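Local coordinates for putative alpha-L-fucosidase (Bacteroides thetaiotaomicron VPI-5482, PDB 3GZA), which probably hydrolyses alpha-L-fucosidic linkages, as a putative exported glycoside hydrolase of family 29, at residues A[26-34]-A[53-64]; A[85-93]-A[105-113]. All blocks are in the same frame, centred on the assembly; numbering follows the deposited sequence. Where two conformers were deposited one is given.

How the contacts relate
Contacts 1 and 2 follow one another along the chain: contact 1 is complete before residue 85 opens contact 2. Their centres lie about 13 Å apart, on the same side of the chain's centre, both within the fucosidase domain, which belongs to the TIM-barrel superfamily. Contact 1 joins the loop after strand 22-26 to the start of helix 61-69. Contact 2 joins the loop after strand 75-79 to the start of helix 110-121. The two meet directly: Phe54 packs on Ile110, Leu59 on Asp113, and the backbone of Tyr28 on Leu88. Thr61 OG1 and Asp113 O, 3.2 Å apart, probably hydrogen-bond. Loops and helix starts of two successive beta-alpha units of the barrel thus touch one another.

Contact 1. Residues A[26-34]-A[53-64]; sequences FHYDLHVFD and IFNPTELNTDQW. With NA (sodium ion), chain G; EDO (1,2-ethanediol), chain D.
Phe33 lies against the backbone of Ile53 and Phe54. Phe54 CA sits over the centre of one Phe33 face, a CH-pi contact 4.0 Å from the ring centroid. The two rings themselves meet obliquely, with planes at 50°. Phe33 CE1 comes 3.3 Å from Phe54 CD2. Pro56 CD touches the same phenyl ring near CE2 and CZ. With an alanine in place of Phe33, Phe54 CA and the Pro56 ring would probably lose their aromatic partner, and a gap would open between the segments. The Leu30 side chain crosses Phe54 at about a right angle, and its CD2 touches Phe54 CB. Ile53 CD1 reaches the carbonyl of Leu30.

The cluster continues toward helix 61-69. Trp64 turns the edge of its six-membered ring to the face of Tyr28, with planes at 75°, and CH2 makes the approach. Phe26 runs nearly parallel to that indole ring but is slid aside, and its CE2 rests 3.7 Å from Trp64 CB. Trp64 CG is anti to its own carbonyl carbon (chi1 -64°), which turns the indole toward Tyr28. The polar ends are tied outside the two segments: Tyr28 OH bonds the carbonyl of Asp320, and Trp64 NE1 that of Gly323.

Further out, the short 3-10 segment that holds His31 helps to bind a sodium ion. His31 O and Asp34 OD1 each bind it at 2.4 Å, and Ile36 O and three waters complete the site. No hydrogen bond crosses between the segments. Their grip is therefore apolar and aromatic. The sodium ion is shared by His31 O and Asp34 OD1, 2.9 Å apart, which is consistent with its fixing the backbone just before and after Phe33.

Contact 2. Residues A[85-93]-A[105-113]; sequences GFGLWQSDV and DGKGDIVRD
The touching parts of 85-93 and 105-113 run 116° apart and come closest at Trp89 and Asp109, whose CA atoms are 4.3 Å apart. Leu88 O accepts from Val111 N at 3.1 Å and weakly from Ile110 N. Leu88 CB also packs 4.2 Å from Ile110 CB. Val111 CG2 lies alongside Trp89 CB.

Gln90 adds two side-chain hydrogen bonds. Its chain is bent at chi2 (-76°), which brings the amide over to the 106-108 backbone. There NE2 donates to two carbonyls, Gly108 O at 2.9 Å and Gly106 O at 3.0 Å. Both acceptors lie close to the amide plane, but the approach is tilted from the carbonyl plane of Gly108 and comes from above that of Gly106. Two bonds on one nitrogen hold the amide against turning, and OE1 is taken by Lys99.

Asp109 divides its carboxylate between the two segments. OD2 accepts a weak but straight bond from Gln90 N (167°) and shares a second bond with Tyr173 OH. OD1 accepts from Arg112 N at 2.9 Å, from above the carboxylate plane, and lies beside Trp89 CB. Trp89 NE1 bonds Glu168 instead. Lys107 NZ forms a salt bridge with Asp105 of the second subunit, so the loop before the helix also reaches the dimer interface.

Asp109 is the N-cap of helix 110-121, with its capping bond to Arg112 N. Leu88 O takes Val111 N and, weakly, Ile110 N of the same first turn, so the helix start is bound to the loop after strand 75-79, in keeping with a beta-alpha unit of a TIM-type barrel.

Contact 1. Residues A[26-34]-A[53-64]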
loop_
_atom_site.group_PDB
_atom_site.type_symbol
_atom_site.label_atom_id
_atom_site.label_comp_id
_atom_site.label_asym_id
_atom_site.label_seq_id
_atom_site.Cartn_x
_atom_site.Cartn_y
_atom_site.Cartn_z
ATOM N N PHE A 26 1.320 19.965 13.511
ATOM C CA PHE A 26 0.104 19.221 13.688
ATOM C C PHE A 26 0.367 17.776 13.303
ATOM O O PHE A 26 0.694 17.530 12.136
ATOM C CB PHE A 26 -1.028 19.771 12.788
ATOM C CG PHE A 26 -1.446 21.187 13.102
ATOM C CD1 PHE A 26 -0.710 22.264 12.599
ATOM C CD2 PHE A 26 -2.496 21.433 13.951
ATOM C CE1 PHE A 26 -1.109 23.576 12.933
ATOM C CE2 PHE A 26 -2.885 22.705 14.225
ATOM C CZ PHE A 26 -2.171 23.787 13.719
ATOM N N HIS A 27 0.319 16.871 14.278
ATOM C CA HIS A 27 0.460 15.442 14.052
ATOM C C HIS A 27 -0.917 14.808 13.857
ATOM O O HIS A 27 -1.828 15.037 14.656
ATOM C CB HIS A 27 1.178 14.759 15.217
ATOM C CG HIS A 27 2.649 15.033 15.279
ATOM N ND1 HIS A 27 3.186 16.236 15.706
ATOM C CD2 HIS A 27 3.692 14.247 14.967
ATOM C CE1 HIS A 27 4.508 16.160 15.646
ATOM N NE2 HIS A 27 4.841 14.958 15.206
ATOM N N TYR A 28 -1.082 14.020 12.789
ATOM C CA TYR A 28 -2.335 13.373 12.487
ATOM C C TYR A 28 -2.007 12.118 11.681
ATOM O O TYR A 28 -1.219 12.196 10.733
ATOM C CB TYR A 28 -3.200 14.355 11.706
ATOM C CG TYR A 28 -4.702 14.266 11.861
ATOM C CD1 TYR A 28 -5.245 14.235 13.120
ATOM C CD2 TYR A 28 -5.528 14.309 10.764
ATOM C CE1 TYR A 28 -6.610 14.247 13.293
ATOM C CE2 TYR A 28 -6.891 14.301 10.917
ATOM C CZ TYR A 28 -7.408 14.318 12.174
ATOM O OH TYR A 28 -8.763 14.372 12.380
ATOM N N ASP A 29 -2.516 10.993 12.103
ATOM C CA ASP A 29 -2.319 9.725 11.430
ATOM C C ASP A 29 -3.465 8.820 11.843
ATOM O O ASP A 29 -4.304 9.197 12.663
ATOM C CB ASP A 29 -0.913 9.174 11.769
ATOM C CG ASP A 29 -0.390 8.118 10.783
ATOM O OD1 ASP A 29 -1.205 7.484 10.026
ATOM O OD2 ASP A 29 0.856 7.911 10.800
ATOM N N LEU A 30 -3.501 7.599 11.279
ATOM C CA LEU A 30 -4.687 6.736 11.450
ATOM C C LEU A 30 -5.053 6.387 12.881
ATOM O O LEU A 30 -6.240 6.248 13.218
ATOM C CB LEU A 30 -4.474 5.447 10.640
ATOM C CG LEU A 30 -4.294 5.618 9.131
ATOM C CD1 LEU A 30 -3.769 4.294 8.516
ATOM C CD2 LEU A 30 -5.600 6.103 8.435
ATOM N N HIS A 31 -4.066 6.202 13.733
ATOM C CA HIS A 31 -4.271 5.774 15.099
ATOM C C HIS A 31 -4.928 6.845 15.965
ATOM O O HIS A 31 -5.356 6.527 17.076
ATOM C CB HIS A 31 -2.954 5.307 15.745
ATOM C CG HIS A 31 -1.855 6.304 15.664
ATOM N ND1 HIS A 31 -1.787 7.424 16.484
ATOM C CD2 HIS A 31 -0.818 6.410 14.798
ATOM C CE1 HIS A 31 -0.720 8.123 16.156
ATOM N NE2 HIS A 31 -0.114 7.535 15.138
ATOM N N VAL A 32 -5.009 8.099 15.507
ATOM C CA VAL A 32 -5.786 9.082 16.250
ATOM C C VAL A 32 -7.255 8.660 16.417
ATOM O O VAL A 32 -7.943 9.033 17.393
ATOM C CB VAL A 32 -5.699 10.453 15.568
ATOM C CG1 VAL A 32 -6.757 11.428 16.078
ATOM C CG2 VAL A 32 -4.267 11.026 15.683
ATOM N N PHE A 33 -7.734 7.777 15.517
ATOM C CA PHE A 33 -9.132 7.375 15.459
ATOM C C PHE A 33 -9.416 6.019 16.083
ATOM O O PHE A 33 -10.592 5.501 15.984
ATOM C CB PHE A 33 -9.552 7.346 13.978
ATOM C CG PHE A 33 -9.409 8.667 13.276
ATOM C CD1 PHE A 33 -8.159 9.068 12.791
ATOM C CD2 PHE A 33 -10.535 9.473 13.091
ATOM C CE1 PHE A 33 -8.040 10.295 12.131
ATOM C CE2 PHE A 33 -10.454 10.685 12.482
ATOM C CZ PHE A 33 -9.215 11.106 12.000
ATOM N N ASP A 34 -8.409 5.451 16.757
ATOM C CA ASP A 34 -8.537 4.102 17.290
ATOM C C ASP A 34 -9.112 3.961 18.703
ATOM O O ASP A 34 -9.202 2.853 19.238
ATOM C CB ASP A 34 -7.233 3.326 17.183
ATOM C CG ASP A 34 -6.168 3.773 18.139
ATOM O OD1 ASP A 34 -6.459 4.655 18.960
ATOM O OD2 ASP A 34 -5.012 3.253 18.059
ATOM N N ILE A 53 -11.158 3.657 9.912
ATOM C CA ILE A 53 -11.434 4.373 11.147
ATOM C C ILE A 53 -11.176 5.878 10.897
ATOM O O ILE A 53 -11.662 6.738 11.651
ATOM C CB ILE A 53 -10.593 3.857 12.340
ATOM C CG1 ILE A 53 -9.063 3.959 12.110
ATOM C CG2 ILE A 53 -11.033 2.426 12.722
ATOM C CD1 ILE A 53 -8.154 3.548 13.332
ATOM N N PHE A 54 -10.418 6.191 9.847
ATOM C CA PHE A 54 -10.120 7.578 9.513
ATOM C C PHE A 54 -11.377 8.221 8.941
ATOM O O PHE A 54 -11.699 8.023 7.748
ATOM C CB PHE A 54 -9.020 7.655 8.463
ATOM C CG PHE A 54 -8.467 9.054 8.267
ATOM C CD1 PHE A 54 -9.030 9.924 7.351
ATOM C CD2 PHE A 54 -7.381 9.478 9.004
ATOM C CE1 PHE A 54 -8.603 11.203 7.228
ATOM C CE2 PHE A 54 -6.880 10.779 8.869
ATOM C CZ PHE A 54 -7.484 11.639 7.953
ATOM N N ASN A 55 -12.041 9.053 9.733
ATOM C CA ASN A 55 -13.297 9.686 9.333
ATOM C C ASN A 55 -13.573 11.001 10.067
ATOM O O ASN A 55 -14.527 11.068 10.856
ATOM C CB ASN A 55 -14.430 8.665 9.522
ATOM C CG ASN A 55 -15.726 9.090 8.896
ATOM O OD1 ASN A 55 -15.733 9.771 7.861
ATOM N ND2 ASN A 55 -16.847 8.678 9.504
ATOM N N PRO A 56 -12.733 12.032 9.854
ATOM C CA PRO A 56 -12.904 13.322 10.547
ATOM C C PRO A 56 -14.038 14.109 9.848
ATOM O O PRO A 56 -13.793 14.982 9.010
ATOM C CB PRO A 56 -11.555 13.991 10.400
ATOM C CG PRO A 56 -10.970 13.464 9.162
ATOM C CD PRO A 56 -11.562 12.048 8.973
ATOM N N THR A 57 -15.275 13.832 10.226
ATOM C CA THR A 57 -16.416 14.412 9.533
ATOM C C THR A 57 -16.613 15.929 9.743
ATOM O O THR A 57 -17.390 16.546 8.998
ATOM C CB THR A 57 -17.757 13.680 9.903
ATOM O OG1 THR A 57 -18.003 13.807 11.305
ATOM C CG2 THR A 57 -17.722 12.185 9.479
ATOM N N GLU A 58 -15.915 16.518 10.722
ATOM C CA GLU A 58 -15.967 17.961 10.984
ATOM C C GLU A 58 -14.645 18.627 10.659
ATOM O O GLU A 58 -14.385 19.742 11.091
ATOM C CB GLU A 58 -16.329 18.232 12.443
ATOM C CG GLU A 58 -17.727 17.782 12.845
ATOM C CD GLU A 58 -18.005 18.034 14.300
ATOM O OE1 GLU A 58 -18.205 19.211 14.651
ATOM O OE2 GLU A 58 -18.056 17.060 15.085
ATOM N N LEU A 59 -13.841 17.971 9.835
ATOM C CA LEU A 59 -12.512 18.528 9.496
ATOM C C LEU A 59 -12.623 19.950 9.041
ATOM O O LEU A 59 -13.414 20.270 8.145
ATOM C CB LEU A 59 -11.863 17.707 8.400
ATOM C CG LEU A 59 -10.479 18.272 8.026
ATOM C CD1 LEU A 59 -9.512 17.901 9.096
ATOM C CD2 LEU A 59 -9.937 17.755 6.677
ATOM N N ASN A 60 -11.789 20.814 9.629
ATOM C CA ASN A 60 -11.712 22.202 9.212
ATOM C C ASN A 60 -10.306 22.733 9.492
ATOM O O ASN A 60 -10.005 23.180 10.593
ATOM C CB ASN A 60 -12.745 23.058 9.899
ATOM C CG ASN A 60 -12.704 24.495 9.406
ATOM O OD1 ASN A 60 -11.958 24.808 8.479
ATOM N ND2 ASN A 60 -13.597 25.343 9.941
ATOM N N THR A 61 -9.412 22.668 8.510
ATOM C CA THR A 61 -8.054 23.149 8.728
ATOM C C THR A 61 -7.997 24.661 8.941
ATOM O O THR A 61 -6.993 25.125 9.531
ATOM C CB THR A 61 -7.112 22.727 7.621
ATOM O OG1 THR A 61 -7.685 23.128 6.394
ATOM C CG2 THR A 61 -6.894 21.219 7.619
ATOM N N ASP A 62 -9.034 25.413 8.550
ATOM C CA ASP A 62 -9.028 26.840 8.873
ATOM C C ASP A 62 -8.990 26.956 10.402
ATOM O O ASP A 62 -8.356 27.855 10.913
ATOM C CB ASP A 62 -10.240 27.586 8.342
ATOM C CG ASP A 62 -10.207 27.858 6.850
ATOM O OD1 ASP A 62 -9.164 27.662 6.218
ATOM O OD2 ASP A 62 -11.307 28.303 6.335
ATOM N N GLN A 63 -9.787 26.125 11.107
ATOM C CA GLN A 63 -9.874 26.172 12.581
ATOM C C GLN A 63 -8.531 25.846 13.217
ATOM O O GLN A 63 -8.127 26.473 14.228
ATOM C CB GLN A 63 -11.044 25.297 13.081
ATOM C CG GLN A 63 -11.332 25.367 14.569
ATOM C CD GLN A 63 -10.597 24.357 15.389
ATOM O OE1 GLN A 63 -9.913 23.481 14.847
ATOM N NE2 GLN A 63 -10.717 24.466 16.727
ATOM N N TRP A 64 -7.828 24.896 12.620
ATOM C CA TRP A 64 -6.475 24.537 13.104
ATOM C C TRP A 64 -5.511 25.738 13.021
ATOM O O TRP A 64 -4.813 26.069 13.973
ATOM C CB TRP A 64 -5.883 23.456 12.214
ATOM C CG TRP A 64 -6.556 22.140 12.170
ATOM C CD1 TRP A 64 -7.822 21.828 12.609
ATOM C CD2 TRP A 64 -6.070 20.991 11.518
ATOM N NE1 TRP A 64 -8.090 20.501 12.309
ATOM C CE2 TRP A 64 -7.048 19.983 11.611
ATOM C CE3 TRP A 64 -4.861 20.695 10.880
ATOM C CZ2 TRP A 64 -6.850 18.681 11.090
ATOM C CZ3 TRP A 64 -4.672 19.408 10.356
ATOM C CH2 TRP A 64 -5.662 18.431 10.467
HETATM NA NA NA G . -4.997 6.536 19.429
HETATM C C1 EDO D . 7.529 14.716 16.989
HETATM O O1 EDO D . 7.419 14.189 15.662
HETATM C C2 EDO D . 8.360 15.950 16.847
HETATM O O2 EDO D . 9.692 15.547 16.602
HETATM O O HOH W 1 -3.246 8.189 18.919
HETATM O O HOH W 2 -6.285 8.543 19.708
HETATM O O HOH W 3 -3.302 4.609 19.387
#

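Contact 2. Residues A[85-93]-A[105-113]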
loop_
_atom_site.group_PDB
_atom_site.type_symbol
_atom_site.label_atom_id
_atom_site.label_comp_id
_atom_site.label_asym_id
_atom_site.label_seq_id
_atom_site.Cartn_x
_atom_site.Cartn_y
_atom_site.Cartn_z
ATOM N N GLY A 85 2.753 4.763 7.539
ATOM C CA GLY A 85 2.916 4.791 6.111
ATOM C C GLY A 85 1.795 5.510 5.391
ATOM O O GLY A 85 1.949 5.728 4.189
ATOM N N PHE A 86 0.693 5.860 6.073
ATOM C CA PHE A 86 -0.448 6.461 5.439
ATOM C C PHE A 86 -0.148 7.888 5.120
ATOM O O PHE A 86 0.388 8.603 5.963
ATOM C CB PHE A 86 -1.601 6.444 6.400
ATOM C CG PHE A 86 -2.924 6.827 5.769
ATOM C CD1 PHE A 86 -3.555 5.963 4.899
ATOM C CD2 PHE A 86 -3.513 8.023 6.078
ATOM C CE1 PHE A 86 -4.768 6.248 4.346
ATOM C CE2 PHE A 86 -4.734 8.340 5.509
ATOM C CZ PHE A 86 -5.358 7.457 4.638
ATOM N N GLY A 87 -0.574 8.341 3.957
ATOM C CA GLY A 87 -0.359 9.691 3.552
ATOM C C GLY A 87 -1.613 10.553 3.439
ATOM O O GLY A 87 -2.597 10.150 2.853
ATOM N N LEU A 88 -1.555 11.759 3.988
ATOM C CA LEU A 88 -2.691 12.686 4.042
ATOM C C LEU A 88 -2.845 13.571 2.804
ATOM O O LEU A 88 -3.269 14.728 2.895
ATOM C CB LEU A 88 -2.609 13.554 5.303
ATOM C CG LEU A 88 -2.537 12.785 6.629
ATOM C CD1 LEU A 88 -2.605 13.828 7.776
ATOM C CD2 LEU A 88 -3.668 11.772 6.732
ATOM N N TRP A 89 -2.581 13.026 1.620
ATOM C CA TRP A 89 -2.732 13.756 0.377
ATOM C C TRP A 89 -3.145 12.778 -0.724
ATOM O O TRP A 89 -3.159 11.564 -0.510
ATOM C CB TRP A 89 -1.469 14.570 0.009
ATOM C CG TRP A 89 -0.288 13.826 -0.562
ATOM C CD1 TRP A 89 0.107 13.812 -1.864
ATOM C CD2 TRP A 89 0.668 13.006 0.145
ATOM N NE1 TRP A 89 1.252 13.079 -1.997
ATOM C CE2 TRP A 89 1.615 12.580 -0.787
ATOM C CE3 TRP A 89 0.855 12.664 1.480
ATOM C CZ2 TRP A 89 2.673 11.731 -0.437
ATOM C CZ3 TRP A 89 1.950 11.847 1.843
ATOM C CH2 TRP A 89 2.829 11.397 0.874
ATOM N N GLN A 90 -3.421 13.349 -1.899
ATOM C CA GLN A 90 -3.741 12.580 -3.117
ATOM C C GLN A 90 -2.418 12.201 -3.798
ATOM O O GLN A 90 -1.954 12.886 -4.697
ATOM C CB GLN A 90 -4.576 13.407 -4.059
ATOM C CG GLN A 90 -5.997 13.569 -3.557
ATOM C CD GLN A 90 -6.870 12.317 -3.744
ATOM O OE1 GLN A 90 -6.987 11.785 -4.852
ATOM N NE2 GLN A 90 -7.480 11.864 -2.655
ATOM N N SER A 91 -1.859 11.059 -3.407
ATOM C CA SER A 91 -0.577 10.654 -3.985
ATOM C C SER A 91 -0.787 9.674 -5.129
ATOM O O SER A 91 -1.755 8.920 -5.127
ATOM C CB SER A 91 0.282 9.917 -2.941
ATOM O OG SER A 91 1.547 9.538 -3.462
ATOM N N ASP A 92 0.093 9.770 -6.117
ATOM C CA ASP A 92 0.119 8.839 -7.250
ATOM C C ASP A 92 1.238 7.796 -7.140
ATOM O O ASP A 92 1.492 7.044 -8.093
ATOM C CB ASP A 92 0.277 9.642 -8.518
ATOM C CG ASP A 92 -0.835 10.660 -8.676
ATOM O OD1 ASP A 92 -2.020 10.247 -8.595
ATOM O OD2 ASP A 92 -0.533 11.865 -8.920
ATOM N N VAL A 93 1.907 7.787 -5.990
ATOM C CA VAL A 93 3.015 6.874 -5.753
ATOM C C VAL A 93 2.886 6.084 -4.487
ATOM O O VAL A 93 3.342 4.922 -4.457
ATOM C CB VAL A 93 4.415 7.593 -5.848
ATOM C CG1 VAL A 93 4.565 8.265 -7.222
ATOM C CG2 VAL A 93 4.581 8.638 -4.733
ATOM N N ASP A 105 -14.968 10.287 -0.197
ATOM C CA ASP A 105 -15.103 9.483 -1.405
ATOM C C ASP A 105 -13.759 9.281 -2.094
ATOM O O ASP A 105 -13.689 9.221 -3.339
ATOM C CB ASP A 105 -16.137 10.164 -2.327
ATOM C CG ASP A 105 -16.629 9.268 -3.479
ATOM O OD1 ASP A 105 -16.703 8.029 -3.327
ATOM O OD2 ASP A 105 -16.956 9.838 -4.528
ATOM N N GLY A 106 -12.726 9.180 -1.272
ATOM C CA GLY A 106 -11.367 8.997 -1.771
ATOM C C GLY A 106 -10.733 10.153 -2.509
ATOM O O GLY A 106 -9.696 9.981 -3.168
ATOM N N LYS A 107 -11.330 11.341 -2.373
ATOM C CA LYS A 107 -10.873 12.534 -3.046
ATOM C C LYS A 107 -10.348 13.606 -2.087
ATOM O O LYS A 107 -9.978 14.710 -2.522
ATOM C CB LYS A 107 -11.993 13.106 -3.894
ATOM C CG LYS A 107 -12.431 12.213 -5.026
ATOM C CD LYS A 107 -11.263 11.899 -5.994
ATOM C CE LYS A 107 -11.642 10.964 -7.186
ATOM N NZ LYS A 107 -10.412 10.439 -7.878
ATOM N N GLY A 108 -10.244 13.295 -0.804
ATOM C CA GLY A 108 -9.700 14.231 0.144
ATOM C C GLY A 108 -8.197 14.505 -0.003
ATOM O O GLY A 108 -7.411 13.639 -0.411
ATOM N N ASP A 109 -7.787 15.708 0.394
ATOM C CA ASP A 109 -6.364 16.025 0.407
ATOM C C ASP A 109 -6.176 17.024 1.536
ATOM O O ASP A 109 -6.451 18.216 1.396
ATOM C CB ASP A 109 -5.916 16.573 -0.918
ATOM C CG ASP A 109 -4.405 16.699 -0.998
ATOM O OD1 ASP A 109 -3.755 16.987 0.036
ATOM O OD2 ASP A 109 -3.893 16.538 -2.125
ATOM N N ILE A 110 -5.787 16.500 2.690
ATOM C CA ILE A 110 -5.687 17.323 3.864
ATOM C C ILE A 110 -4.456 18.224 3.783
ATOM O O ILE A 110 -4.485 19.324 4.319
ATOM C CB ILE A 110 -5.675 16.466 5.129
ATOM C CG1 ILE A 110 -7.017 15.743 5.238
ATOM C CG2 ILE A 110 -5.423 17.322 6.421
ATOM C CD1 ILE A 110 -7.087 14.719 6.369
ATOM N N VAL A 111 -3.400 17.781 3.093
ATOM C CA VAL A 111 -2.240 18.652 2.872
ATOM C C VAL A 111 -2.693 19.889 2.087
ATOM O O VAL A 111 -2.307 21.025 2.402
ATOM C CB VAL A 111 -1.103 17.898 2.166
ATOM C CG1 VAL A 111 0.029 18.883 1.809
ATOM C CG2 VAL A 111 -0.576 16.748 3.049
ATOM N N ARG A 112 -3.537 19.693 1.084
ATOM C CA ARG A 112 -4.044 20.825 0.308
ATOM C C ARG A 112 -4.913 21.758 1.150
ATOM O O ARG A 112 -4.768 22.974 1.139
ATOM C CB ARG A 112 -4.784 20.368 -0.912
ATOM C CG ARG A 112 -5.096 21.581 -1.777
ATOM C CD ARG A 112 -5.412 21.312 -3.200
ATOM N NE ARG A 112 -4.476 20.430 -3.852
ATOM C CZ ARG A 112 -3.243 20.783 -4.267
ATOM N NH1 ARG A 112 -2.784 22.009 -4.106
ATOM N NH2 ARG A 112 -2.487 19.882 -4.883
ATOM N N ASP A 113 -5.861 21.166 1.867
ATOM C CA ASP A 113 -6.716 21.959 2.748
ATOM C C ASP A 113 -5.803 22.801 3.655
ATOM O O ASP A 113 -5.999 24.010 3.833
ATOM C CB ASP A 113 -7.542 21.053 3.642
ATOM C CG ASP A 113 -8.749 20.426 2.979
ATOM O OD1 ASP A 113 -8.881 20.386 1.750
ATOM O OD2 ASP A 113 -9.573 19.934 3.773
#